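Local atomic coordinates of carboxypeptidase 1 (Deinococcus radiodurans str. R1, PDB entry 5GIV), a protein that probably acts as a zinc-dependent M32 metallocarboxypeptidase, releasing amino acids one by one from the C-termini of peptides with broad specificity. Residues L143-Y148 / D157-E162; F176-A181 / L484-Y489; D199-G204 / Y337-T342; E208-F213 / T258-S263; R369-G374 / G413-S418. All blocks are in the same frame, centred on the assembly; numbering follows the deposited sequence.

Contact 1: L143-Y148 / D157-E162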
# COMPACT_ATOMS: atom_id res chain seq x y z
N LEU A 143 -17.84 29.60 1.53
CA LEU A 143 -19.16 30.23 1.52
C LEU A 143 -19.95 29.81 0.29
O LEU A 143 -21.17 29.56 0.38
CB LEU A 143 -19.00 31.74 1.57
CG LEU A 143 -18.50 32.27 2.91
CD1 LEU A 143 -18.12 33.72 2.76
CD2 LEU A 143 -19.58 32.09 3.99
N GLN A 144 -19.29 29.71 -0.86
CA GLN A 144 -19.97 29.29 -2.07
C GLN A 144 -20.48 27.86 -1.96
O GLN A 144 -21.62 27.56 -2.34
CB GLN A 144 -19.03 29.42 -3.27
CG GLN A 144 -19.70 29.09 -4.58
CD GLN A 144 -18.86 29.47 -5.77
OE1 GLN A 144 -17.90 30.25 -5.65
NE2 GLN A 144 -19.22 28.94 -6.93
N ALA A 145 -19.66 26.95 -1.42
CA ALA A 145 -20.10 25.58 -1.27
C ALA A 145 -21.34 25.51 -0.38
O ALA A 145 -22.30 24.80 -0.69
CB ALA A 145 -18.98 24.72 -0.69
N ALA A 146 -21.33 26.25 0.72
CA ALA A 146 -22.49 26.24 1.61
C ALA A 146 -23.72 26.82 0.93
O ALA A 146 -24.84 26.42 1.25
CB ALA A 146 -22.17 27.00 2.89
N SER A 147 -23.53 27.75 -0.01
CA SER A 147 -24.69 28.38 -0.65
C SER A 147 -25.46 27.40 -1.53
O SER A 147 -26.62 27.67 -1.84
CB SER A 147 -24.25 29.60 -1.47
OG SER A 147 -23.52 29.22 -2.61
N TYR A 148 -24.86 26.28 -1.93
CA TYR A 148 -25.61 25.26 -2.63
C TYR A 148 -26.60 24.53 -1.73
O TYR A 148 -27.37 23.71 -2.24
CB TYR A 148 -24.68 24.23 -3.27
CG TYR A 148 -23.86 24.77 -4.41
CD1 TYR A 148 -24.45 25.14 -5.61
CD2 TYR A 148 -22.48 24.92 -4.28
CE1 TYR A 148 -23.70 25.65 -6.65
CE2 TYR A 148 -21.72 25.42 -5.32
CZ TYR A 148 -22.33 25.78 -6.50
OH TYR A 148 -21.57 26.28 -7.53
N ASP A 157 -23.79 26.62 9.93
CA ASP A 157 -24.67 25.50 10.24
C ASP A 157 -24.58 24.41 9.18
O ASP A 157 -24.78 23.23 9.49
CB ASP A 157 -26.11 25.99 10.37
CG ASP A 157 -26.37 26.67 11.69
OD1 ASP A 157 -25.67 26.35 12.67
OD2 ASP A 157 -27.27 27.53 11.74
N TYR A 158 -24.30 24.77 7.93
CA TYR A 158 -24.09 23.73 6.93
C TYR A 158 -22.89 22.87 7.30
O TYR A 158 -22.96 21.63 7.23
CB TYR A 158 -23.89 24.34 5.54
CG TYR A 158 -23.33 23.35 4.54
CD1 TYR A 158 -24.13 22.36 4.01
CD2 TYR A 158 -22.00 23.40 4.14
CE1 TYR A 158 -23.64 21.44 3.10
CE2 TYR A 158 -21.50 22.49 3.22
CZ TYR A 158 -22.33 21.51 2.71
OH TYR A 158 -21.85 20.60 1.79
N TYR A 159 -21.78 23.50 7.72
CA TYR A 159 -20.58 22.74 8.06
C TYR A 159 -20.73 22.00 9.39
O TYR A 159 -20.28 20.86 9.52
CB TYR A 159 -19.36 23.66 8.07
CG TYR A 159 -18.97 24.06 6.67
CD1 TYR A 159 -18.44 23.13 5.79
CD2 TYR A 159 -19.18 25.35 6.21
CE1 TYR A 159 -18.12 23.47 4.51
CE2 TYR A 159 -18.86 25.70 4.92
CZ TYR A 159 -18.33 24.76 4.07
OH TYR A 159 -18.01 25.10 2.78
N ILE A 160 -21.35 22.63 10.39
CA ILE A 160 -21.58 21.91 11.64
C ILE A 160 -22.40 20.64 11.38
O ILE A 160 -22.07 19.56 11.89
CB ILE A 160 -22.26 22.83 12.67
CG1 ILE A 160 -21.30 23.94 13.07
CG2 ILE A 160 -22.70 22.03 13.90
CD1 ILE A 160 -21.89 24.93 14.05
N ASN A 161 -23.44 20.74 10.54
CA ASN A 161 -24.28 19.59 10.25
C ASN A 161 -23.55 18.57 9.38
O ASN A 161 -23.76 17.36 9.54
CB ASN A 161 -25.57 20.03 9.56
CG ASN A 161 -26.43 18.86 9.11
OD1 ASN A 161 -27.14 18.24 9.90
ND2 ASN A 161 -26.35 18.54 7.82
N GLU A 162 -22.70 19.03 8.46
CA GLU A 162 -21.90 18.10 7.67
C GLU A 162 -21.03 17.24 8.56
O GLU A 162 -20.82 16.05 8.29
CB GLU A 162 -21.05 18.88 6.66
CG GLU A 162 -20.57 18.06 5.49
CD GLU A 162 -21.71 17.65 4.56
OE1 GLU A 162 -22.79 18.29 4.62
OE2 GLU A 162 -21.53 16.68 3.78
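Two small methyl groups, Ala145 CB and Ala146 CB, meet the neighbouring tyrosines Tyr158 and Tyr159 where the last turns of helix 128-147 face helix 155-163. The segment axes pass 10.2 Å apart at 77°, close to perpendicular, and Ala146 and Tyr158 bring the backbones nearest, CA to CA 6.1 Å. The apolar contacts centre on Ala146, whose CB lies 3.8 Å from Tyr158 CD2 and 4.1 Å from Tyr159 CE2, so one methyl touches both rings and approaches each obliquely. Between themselves the rings meet edge against face: Tyr158 CD2 stands 3.7 Å above the Tyr159 plane, over its centre. The first torsions set this up: with CG anti to the backbone N (chi1 166°), Tyr158 lays the CD2 side of its ring along Ala146, while Tyr159, with CG anti to the carbonyl carbon (chi1 -72°), brings its far end, CE2 and OH, to the alanines. An alanine in place of Tyr158 is likely to open a gap beside Ala146 CB and take the cover from one face of the Tyr159 ring, besides losing the ring stacked with Phe149. The polar group at the interface is the hydroxyl of Tyr159: its OH lies 3.6 Å from Ala145 CB without bonding across the contact, and bonds instead to Ser142 O, one turn earlier on the same helix as the alanines. Across these two segments there is no hydrogen bond, so the junction rests on methyl-to-ring packing, with the phenol of Tyr159 giving it a directional tie to the backbone of helix 128-147.

Contact 2: F176-A181 / L484-Y489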
# COMPACT_ATOMS: atom_id res chain seq x y z
N PHE A 176 -19.94 24.54 24.49
CA PHE A 176 -18.70 25.25 24.75
C PHE A 176 -18.79 26.06 26.04
O PHE A 176 -17.89 25.99 26.89
CB PHE A 176 -18.37 26.16 23.56
CG PHE A 176 -17.85 25.43 22.35
CD1 PHE A 176 -17.64 24.06 22.38
CD2 PHE A 176 -17.61 26.11 21.16
CE1 PHE A 176 -17.18 23.39 21.26
CE2 PHE A 176 -17.15 25.46 20.03
CZ PHE A 176 -16.93 24.09 20.08
N ALA A 177 -19.86 26.84 26.20
CA ALA A 177 -20.01 27.65 27.40
C ALA A 177 -19.98 26.79 28.66
O ALA A 177 -19.30 27.13 29.64
CB ALA A 177 -21.31 28.45 27.33
N GLU A 178 -20.69 25.67 28.64
CA GLU A 178 -20.72 24.80 29.80
C GLU A 178 -19.34 24.20 30.08
O GLU A 178 -18.91 24.14 31.24
CB GLU A 178 -21.77 23.71 29.57
CG GLU A 178 -22.18 22.99 30.82
CD GLU A 178 -23.31 22.02 30.53
OE1 GLU A 178 -23.84 22.07 29.40
OE2 GLU A 178 -23.70 21.27 31.45
N LEU A 179 -18.62 23.75 29.04
CA LEU A 179 -17.29 23.20 29.26
C LEU A 179 -16.32 24.28 29.75
O LEU A 179 -15.50 24.03 30.64
CB LEU A 179 -16.75 22.54 28.00
CG LEU A 179 -17.53 21.33 27.46
CD1 LEU A 179 -16.80 20.74 26.24
CD2 LEU A 179 -17.79 20.29 28.54
N ARG A 180 -16.40 25.47 29.16
CA ARG A 180 -15.56 26.58 29.59
C ARG A 180 -15.80 26.92 31.06
O ARG A 180 -14.85 27.10 31.84
CB ARG A 180 -15.84 27.79 28.69
CG ARG A 180 -14.92 28.97 28.86
CD ARG A 180 -15.34 30.06 27.88
NE ARG A 180 -14.26 30.46 26.99
CZ ARG A 180 -14.43 30.89 25.74
NH1 ARG A 180 -15.65 30.96 25.22
NH2 ARG A 180 -13.38 31.24 25.00
N ALA A 181 -17.08 27.04 31.45
CA ALA A 181 -17.41 27.41 32.83
C ALA A 181 -16.91 26.38 33.84
O ALA A 181 -16.50 26.75 34.94
CB ALA A 181 -18.92 27.60 32.98
N LEU A 484 -27.28 14.27 23.73
CA LEU A 484 -25.95 14.74 24.08
C LEU A 484 -26.00 15.63 25.32
O LEU A 484 -26.79 16.58 25.38
CB LEU A 484 -25.35 15.50 22.89
CG LEU A 484 -24.02 16.22 23.06
CD1 LEU A 484 -22.93 15.25 23.44
CD2 LEU A 484 -23.64 16.92 21.75
N THR A 485 -25.17 15.31 26.31
CA THR A 485 -25.07 16.13 27.51
C THR A 485 -23.64 16.09 28.03
O THR A 485 -23.02 15.03 28.06
CB THR A 485 -26.05 15.67 28.60
OG1 THR A 485 -25.71 16.30 29.85
CG2 THR A 485 -26.01 14.17 28.78
N ALA A 486 -23.16 17.24 28.49
CA ALA A 486 -21.83 17.33 29.09
C ALA A 486 -21.80 16.82 30.52
O ALA A 486 -20.72 16.77 31.12
CB ALA A 486 -21.35 18.78 29.08
N GLY A 487 -22.95 16.42 31.06
CA GLY A 487 -23.02 16.00 32.44
C GLY A 487 -22.02 14.92 32.77
O GLY A 487 -21.12 15.10 33.59
N PRO A 488 -22.17 13.75 32.13
CA PRO A 488 -21.25 12.64 32.44
C PRO A 488 -19.79 13.02 32.23
O PRO A 488 -18.92 12.59 32.99
CB PRO A 488 -21.71 11.53 31.48
CG PRO A 488 -23.14 11.89 31.16
CD PRO A 488 -23.19 13.38 31.14
N TYR A 489 -19.53 13.82 31.20
CA TYR A 489 -18.17 14.28 30.91
C TYR A 489 -17.61 15.12 32.04
O TYR A 489 -16.50 14.88 32.52
CB TYR A 489 -18.17 15.05 29.59
CG TYR A 489 -16.83 15.59 29.13
CD1 TYR A 489 -15.74 14.74 28.94
CD2 TYR A 489 -16.68 16.94 28.80
CE1 TYR A 489 -14.52 15.23 28.49
CE2 TYR A 489 -15.47 17.43 28.35
CZ TYR A 489 -14.40 16.58 28.19
OH TYR A 489 -13.20 17.06 27.73
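The ring of Tyr489 receives Leu179 at its edge: Leu179 CD2 lies near the ring plane, 3.5 Å from Tyr489 CD2 and 3.7 Å from Tyr489 CE2, while Leu179 CD1 touches the same rim more loosely. The two side chains cross at about a right angle. Tyr489 CG is anti to the backbone N (chi1 -180°), which carries the ring toward helix 169-193, and its OH is hydrogen-bonded to Asn358 of helix 357-372. Across this contact the carboxylate of Glu178 meets Ala486 CB, which is 4.1 Å from Glu178 CD and about equally far from both its oxygens. This contact joins the middle of helix 169-193 to the start of helix 487-501, the C-terminal helix of this largely helical M32 fold, across some 300 residues of sequence. Ala486 CB points toward helix 169-193 and also touches Leu179 CD2, 3.9 Å away, so it is shared by a leucine on one flank and the carboxylate of a glutamate on the other. The turn that presents it is fixed by a capping bond, in which Gly487 N donates to Thr485 OG1 over 3.0 Å in a nearly straight line (165°).

Contact 3: D199-G204 / Y337-T342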
# COMPACT_ATOMS: atom_id res chain seq x y z
N ASP A 199 9.92 12.89 35.17
CA ASP A 199 11.24 12.83 34.54
C ASP A 199 11.59 11.42 34.05
O ASP A 199 12.37 11.28 33.10
CB ASP A 199 12.32 13.30 35.51
CG ASP A 199 12.43 12.39 36.73
OD1 ASP A 199 13.07 11.33 36.62
OD2 ASP A 199 11.88 12.75 37.80
N PHE A 200 11.04 10.38 34.67
CA PHE A 200 11.39 9.03 34.23
C PHE A 200 10.90 8.74 32.82
O PHE A 200 11.40 7.82 32.18
CB PHE A 200 10.84 7.97 35.21
CG PHE A 200 9.37 8.09 35.45
CD1 PHE A 200 8.47 7.45 34.62
CD2 PHE A 200 8.90 8.83 36.51
CE1 PHE A 200 7.12 7.57 34.83
CE2 PHE A 200 7.56 8.95 36.74
CZ PHE A 200 6.66 8.32 35.90
N LEU A 201 9.92 9.51 32.33
CA LEU A 201 9.48 9.37 30.95
C LEU A 201 10.52 9.84 29.94
O LEU A 201 10.39 9.54 28.75
CB LEU A 201 8.17 10.13 30.74
CG LEU A 201 7.00 9.63 31.60
CD1 LEU A 201 5.77 10.54 31.47
CD2 LEU A 201 6.66 8.18 31.26
N GLY A 202 11.55 10.56 30.38
CA GLY A 202 12.58 11.05 29.49
C GLY A 202 13.85 10.22 29.47
O GLY A 202 14.86 10.68 28.92
N ARG A 203 13.83 9.02 30.03
CA ARG A 203 15.05 8.23 30.18
C ARG A 203 15.43 7.46 28.93
O ARG A 203 16.50 6.83 28.91
CB ARG A 203 14.90 7.26 31.37
CG ARG A 203 14.84 7.95 32.71
CD ARG A 203 14.53 7.02 33.87
NE ARG A 203 14.92 7.64 35.13
CZ ARG A 203 14.72 7.10 36.34
NH1 ARG A 203 14.12 5.93 36.47
NH2 ARG A 203 15.14 7.75 37.43
N GLY A 204 14.61 7.51 27.88
CA GLY A 204 14.92 6.80 26.65
C GLY A 204 14.19 5.48 26.52
O GLY A 204 14.51 4.53 27.23
N TYR A 337 0.69 6.06 36.56
CA TYR A 337 -0.69 6.50 36.35
C TYR A 337 -0.81 8.02 36.46
O TYR A 337 -1.53 8.65 35.68
CB TYR A 337 -1.63 5.82 37.33
CG TYR A 337 -2.94 6.56 37.51
CD1 TYR A 337 -3.92 6.52 36.53
CD2 TYR A 337 -3.19 7.30 38.66
CE1 TYR A 337 -5.11 7.21 36.69
CE2 TYR A 337 -4.38 7.99 38.83
CZ TYR A 337 -5.33 7.94 37.85
OH TYR A 337 -6.51 8.62 38.03
N ARG A 338 -0.13 8.62 37.43
CA ARG A 338 -0.24 10.07 37.56
C ARG A 338 0.48 10.79 36.42
O ARG A 338 0.02 11.85 35.98
CB ARG A 338 0.31 10.53 38.90
CG ARG A 338 -0.35 9.87 40.09
CD ARG A 338 0.39 10.19 41.38
NE ARG A 338 -0.27 11.25 42.13
CZ ARG A 338 -1.17 11.02 43.08
NH1 ARG A 338 -1.50 9.76 43.39
NH2 ARG A 338 -1.74 12.03 43.72
N ALA A 339 1.57 10.22 35.92
CA ALA A 339 2.37 10.90 34.92
C ALA A 339 1.67 11.02 33.58
O ALA A 339 1.98 11.93 32.80
CB ALA A 339 3.71 10.19 34.75
N VAL A 340 0.72 10.12 33.28
CA VAL A 340 -0.02 10.20 32.02
C VAL A 340 -1.20 11.15 32.12
O VAL A 340 -1.99 11.24 31.17
CB VAL A 340 -0.51 8.81 31.54
CG1 VAL A 340 0.63 7.78 31.54
CG2 VAL A 340 -1.72 8.34 32.33
N ASN A 341 -1.40 11.80 33.26
CA ASN A 341 -2.53 12.69 33.49
C ASN A 341 -2.07 14.06 33.96
O ASN A 341 -2.71 14.69 34.81
CB ASN A 341 -3.50 12.09 34.51
CG ASN A 341 -4.22 10.87 33.98
OD1 ASN A 341 -5.02 10.97 33.04
ND2 ASN A 341 -3.98 9.72 34.60
N THR A 342 -0.95 14.56 33.44
CA THR A 342 -0.56 15.93 33.74
C THR A 342 -1.40 16.91 32.93
O THR A 342 -1.99 16.58 31.91
CB THR A 342 0.92 16.15 33.45
OG1 THR A 342 1.11 16.27 32.03
CG2 THR A 342 1.80 15.05 34.05
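The backbones keep some distance, Leu201 CA and Ala339 CA being the nearest pair at 8.3 Å, as a 3-10 turn, 199-201, lies against the final turn of helix 333-339. The turn belongs to the connection from helix 169-193 to helix 207-221, so the contact ties a linker of this helical M32 fold to a helix end far along the chain. Ala339 is the hub. Its CB is 3.7 Å from Phe200 CZ, the far end of the ring, and 3.9 Å from Leu201 CD1, so a single methyl is met from two consecutive residues. Phe200 reaches it with CG held between the backbone N and the carbonyl carbon (chi1 54°); the ring approaches the methyl obliquely and also packs on Met336 and Val331. Beside that ring, the guanidinium of Arg203 lays one face over Phe200 CB, 3.8 Å above the plane and offset toward the rim, while its NH1 bonds to the carbonyls of Gln327 and Ala329. Beyond Ala339 the chain leaves the helix, and the Asn341 amide folds back over the last turn: Asn341 ND2 donates to Tyr337 O at 2.9 Å, with a bent N-H...O angle of 134°.

Contact 4: E208-F213 / T258-S263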
# COMPACT_ATOMS: atom_id res chain seq x y z
N GLU A 208 11.19 0.29 19.01
CA GLU A 208 10.63 -1.03 18.71
C GLU A 208 9.83 -1.58 19.89
O GLU A 208 8.77 -2.18 19.71
CB GLU A 208 11.75 -1.99 18.31
CG GLU A 208 11.24 -3.33 17.80
CD GLU A 208 12.35 -4.27 17.37
OE1 GLU A 208 13.54 -3.90 17.49
OE2 GLU A 208 12.03 -5.40 16.91
N ARG A 209 10.32 -1.38 21.12
CA ARG A 209 9.57 -1.84 22.27
C ARG A 209 8.26 -1.08 22.45
O ARG A 209 7.24 -1.68 22.80
CB ARG A 209 10.40 -1.73 23.54
CG ARG A 209 11.40 -2.83 23.69
CD ARG A 209 12.31 -2.58 24.86
NE ARG A 209 13.10 -3.78 25.09
CZ ARG A 209 14.31 -3.98 24.61
NH1 ARG A 209 14.90 -3.05 23.85
NH2 ARG A 209 14.93 -5.13 24.87
N GLN A 210 8.27 0.22 22.18
CA GLN A 210 7.04 1.00 22.30
C GLN A 210 5.96 0.44 21.38
O GLN A 210 4.82 0.22 21.81
CB GLN A 210 7.30 2.47 21.99
CG GLN A 210 8.11 3.23 23.02
CD GLN A 210 8.05 4.73 22.78
OE1 GLN A 210 6.98 5.29 22.54
NE2 GLN A 210 9.20 5.38 22.83
N LEU A 211 6.31 0.19 20.12
CA LEU A 211 5.31 -0.35 19.20
C LEU A 211 4.82 -1.71 19.67
O LEU A 211 3.62 -1.99 19.63
CB LEU A 211 5.89 -0.44 17.79
CG LEU A 211 6.17 0.91 17.14
CD1 LEU A 211 6.97 0.76 15.84
CD2 LEU A 211 4.84 1.60 16.90
N ALA A 212 5.73 -2.57 20.13
CA ALA A 212 5.33 -3.90 20.57
C ALA A 212 4.37 -3.81 21.74
O ALA A 212 3.34 -4.49 21.77
CB ALA A 212 6.56 -4.74 20.95
N PHE A 213 4.68 -2.96 22.71
CA PHE A 213 3.78 -2.79 23.84
C PHE A 213 2.42 -2.26 23.39
O PHE A 213 1.37 -2.77 23.81
CB PHE A 213 4.41 -1.88 24.88
CG PHE A 213 3.49 -1.54 26.02
CD1 PHE A 213 3.40 -2.37 27.12
CD2 PHE A 213 2.71 -0.39 25.98
CE1 PHE A 213 2.54 -2.07 28.16
CE2 PHE A 213 1.87 -0.09 27.02
CZ PHE A 213 1.78 -0.93 28.12
N THR A 258 4.79 8.34 26.13
CA THR A 258 3.35 8.57 26.18
C THR A 258 2.79 8.95 24.81
O THR A 258 1.62 8.69 24.54
CB THR A 258 2.99 9.65 27.20
OG1 THR A 258 3.51 10.91 26.77
CG2 THR A 258 3.55 9.31 28.57
N ASP A 259 3.61 9.54 23.94
CA ASP A 259 3.13 9.95 22.62
C ASP A 259 2.67 8.76 21.79
O ASP A 259 1.51 8.69 21.35
CB ASP A 259 4.21 10.73 21.88
CG ASP A 259 4.16 12.22 22.15
OD1 ASP A 259 4.12 12.62 23.34
OD2 ASP A 259 4.15 12.99 21.16
N ALA A 260 3.57 7.81 21.53
CA ALA A 260 3.22 6.64 20.73
C ALA A 260 2.09 5.85 21.37
O ALA A 260 1.12 5.46 20.70
CB ALA A 260 4.44 5.75 20.52
N LEU A 261 2.18 5.61 22.68
CA LEU A 261 1.17 4.79 23.33
C LEU A 261 -0.23 5.37 23.13
O LEU A 261 -1.16 4.67 22.70
CB LEU A 261 1.48 4.63 24.82
CG LEU A 261 0.37 3.91 25.57
CD1 LEU A 261 0.11 2.58 24.89
CD2 LEU A 261 0.77 3.68 27.04
N TYR A 262 -0.40 6.66 23.42
CA TYR A 262 -1.75 7.21 23.41
C TYR A 262 -2.23 7.60 22.02
O TYR A 262 -3.45 7.60 21.79
CB TYR A 262 -1.83 8.36 24.42
CG TYR A 262 -1.85 7.77 25.83
CD1 TYR A 262 -2.99 7.12 26.30
CD2 TYR A 262 -0.72 7.78 26.64
CE1 TYR A 262 -3.02 6.54 27.55
CE2 TYR A 262 -0.74 7.20 27.90
CZ TYR A 262 -1.90 6.58 28.35
OH TYR A 262 -1.94 5.99 29.58
N SER A 263 -1.32 7.88 21.07
CA SER A 263 -1.72 7.95 19.67
C SER A 263 -2.27 6.60 19.20
O SER A 263 -3.27 6.54 18.48
CB SER A 263 -0.54 8.36 18.78
OG SER A 263 -0.17 9.71 18.96
O HOH W 1 6.42 7.87 21.70
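Phe213 and Leu261 set their side chains slantwise to one another, the leucine coming to the ring at its edge: Leu261 CD1, near the ring plane, is 3.8 Å from Phe213 CE2, and Leu261 CD2 is 3.9 Å from that same carbon. Both residues hold CG anti to the backbone N (Phe213 chi1 174°, Leu261 chi1 174°), which swings each branch in between helix 207-221 and helix 257-275. The ring is further packed edge-to-face with Trp320 of helix 310-323. About a turn away, Gln210 reaches out along an extended chain and brings OE1 to 3.3 Å from Ala260 CB, a carbonyl oxygen pressed on a methyl. Its amide is held from the other end, NE2 donating to the carbonyls of Phe205 and Lys253. A water joins the two helices here: it lies 2.8 Å from Gln210 OE1 and 2.9 Å from Ala260 N, which donates to it. Helix 257-275 also carries the HExxH zinc ligands His266 and His270, with the Leu261 side chain about 9 Å from that of His266. The chemistry is therefore mixed, an apolar ring-edge contact beside a water-mediated link in which the backbone N-H of buried Ala260 donates to the water.

Contact 5: R369-G374 / G413-S418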
# COMPACT_ATOMS: atom_id res chain seq x y z
N ARG A 369 -16.38 31.26 13.05
CA ARG A 369 -17.62 32.02 13.10
C ARG A 369 -17.40 33.45 12.61
O ARG A 369 -18.16 33.95 11.78
CB ARG A 369 -18.19 32.02 14.51
CG ARG A 369 -19.60 32.58 14.59
CD ARG A 369 -19.97 33.05 15.99
NE ARG A 369 -20.14 31.96 16.95
CZ ARG A 369 -21.13 31.07 16.91
NH1 ARG A 369 -22.05 31.12 15.95
NH2 ARG A 369 -21.21 30.12 17.85
N GLU A 370 -16.36 34.11 13.11
CA GLU A 370 -16.07 35.48 12.70
C GLU A 370 -15.73 35.57 11.22
O GLU A 370 -16.17 36.49 10.53
CB GLU A 370 -14.93 36.08 13.53
CG GLU A 370 -15.26 36.28 15.00
CD GLU A 370 -16.52 37.12 15.21
OE1 GLU A 370 -17.46 36.64 15.90
OE2 GLU A 370 -16.59 38.25 14.67
N MET A 371 -14.97 34.60 10.70
CA MET A 371 -14.60 34.66 9.29
C MET A 371 -15.81 34.38 8.40
O MET A 371 -16.00 35.05 7.38
CB MET A 371 -13.47 33.68 8.98
CG MET A 371 -12.10 34.13 9.46
SD MET A 371 -10.77 33.01 8.93
CE MET A 371 -10.91 31.69 10.14
N LEU A 372 -16.63 33.40 8.76
CA LEU A 372 -17.78 33.11 7.92
C LEU A 372 -18.77 34.27 7.92
O LEU A 372 -19.39 34.54 6.88
CB LEU A 372 -18.46 31.81 8.38
CG LEU A 372 -17.75 30.51 8.01
CD1 LEU A 372 -18.49 29.31 8.56
CD2 LEU A 372 -17.64 30.39 6.50
N ALA A 373 -18.90 34.99 9.03
CA ALA A 373 -19.81 36.12 9.09
C ALA A 373 -19.25 37.38 8.44
O ALA A 373 -19.94 38.41 8.42
CB ALA A 373 -20.17 36.42 10.55
N GLY A 374 -18.04 37.33 7.90
CA GLY A 374 -17.43 38.51 7.31
C GLY A 374 -16.91 39.52 8.31
O GLY A 374 -16.54 40.62 7.90
N GLY A 413 -8.76 22.02 3.29
CA GLY A 413 -10.19 21.84 3.27
C GLY A 413 -10.91 23.15 3.55
O GLY A 413 -10.30 24.22 3.63
N PRO A 414 -12.22 23.07 3.72
CA PRO A 414 -13.01 24.29 3.93
C PRO A 414 -12.70 24.91 5.28
O PRO A 414 -12.19 24.27 6.20
CB PRO A 414 -14.46 23.80 3.86
CG PRO A 414 -14.40 22.41 3.31
CD PRO A 414 -13.07 21.87 3.74
N ILE A 415 -13.05 26.19 5.39
CA ILE A 415 -13.01 26.92 6.65
C ILE A 415 -14.42 26.91 7.23
O ILE A 415 -15.36 27.38 6.59
CB ILE A 415 -12.52 28.36 6.45
CG1 ILE A 415 -11.07 28.37 5.99
CG2 ILE A 415 -12.69 29.15 7.73
CD1 ILE A 415 -10.60 29.73 5.52
N GLY A 416 -14.56 26.34 8.42
CA GLY A 416 -15.85 26.30 9.08
C GLY A 416 -16.27 24.92 9.50
O GLY A 416 -16.35 24.02 8.66
N GLY A 417 -16.59 24.74 10.78
CA GLY A 417 -17.01 23.44 11.26
C GLY A 417 -15.94 22.38 11.27
O GLY A 417 -16.26 21.19 11.29
N SER A 418 -14.67 22.78 11.31
CA SER A 418 -13.55 21.84 11.18
C SER A 418 -13.19 21.15 12.48
O SER A 418 -12.53 20.10 12.44
CB SER A 418 -12.30 22.56 10.68
OG SER A 418 -12.60 23.39 9.58
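Leu372 and Met371, in the last turn of helix 357-372, cover the strip Ile415-Gly416 of an irregular loop. The purely apolar pair is Met371 with Ile415: the methionine chain bends at chi3 (-80°) to set its methyl CE 3.9 Å from Ile415 CG2, the two side chains crossing at about a right angle. Leu372 instead touches backbone. Its CD2 is 3.8 Å from Ile415 O and its CD1 is 4.0 Å from Gly416 CA, so the two methyls of the leucine fork rest on successive residues of the loop. Gly416 fits this place for two reasons, since a side chain would run into Leu372 CD1 and would also press on the preceding carbonyl at its backbone angles (phi 126°). Shortening Leu372 to an alanine is likely to strip Ile415 O and Gly416 CA of the leucine methyls that cover them. Polar bonds run to residues outside the two segments: Ile415 N is hydrogen-bonded to Ser142 OG, and Ser418 OG to Glu368, one turn earlier on the same helix as Met371. Just past the contact the helix ends in a Schellman motif, where Gly374 has positive phi (75°) and Gly374 N bonds to Met371 O at 3.1 Å. The loop thus lies between helix 357-372 and helix 128-147, with Ile415 touching Thr138, while helix 155-163 meets it through Tyr159 on Pro414.

Overall arrangement
The five contacts fall into two clusters, with contact 2 apart from both, 23 to 31 Å from each of the other centres. Contacts 1 and 5 are neighbours, their centres 10 Å apart, and pack directly on each other: Tyr159 CB is 3.1 Å from Gly416 O and Leu143 CD2 is 3.6 Å from Leu372 CD2. Contacts 3 and 4, centres 13 Å apart, join through Val340 CG2 and Tyr262 OH at 3.6 Å. The centres of contacts 1 and 4 lie about 39 Å apart on opposite sides of the chain's centre. In contact 2 the Tyr489 side chain is about 13 Å from the zinc ion, bound by His266, His270 and Glu296; in contact 4 the Leu261 side chain is about 9 Å from that of His266, on the same helix.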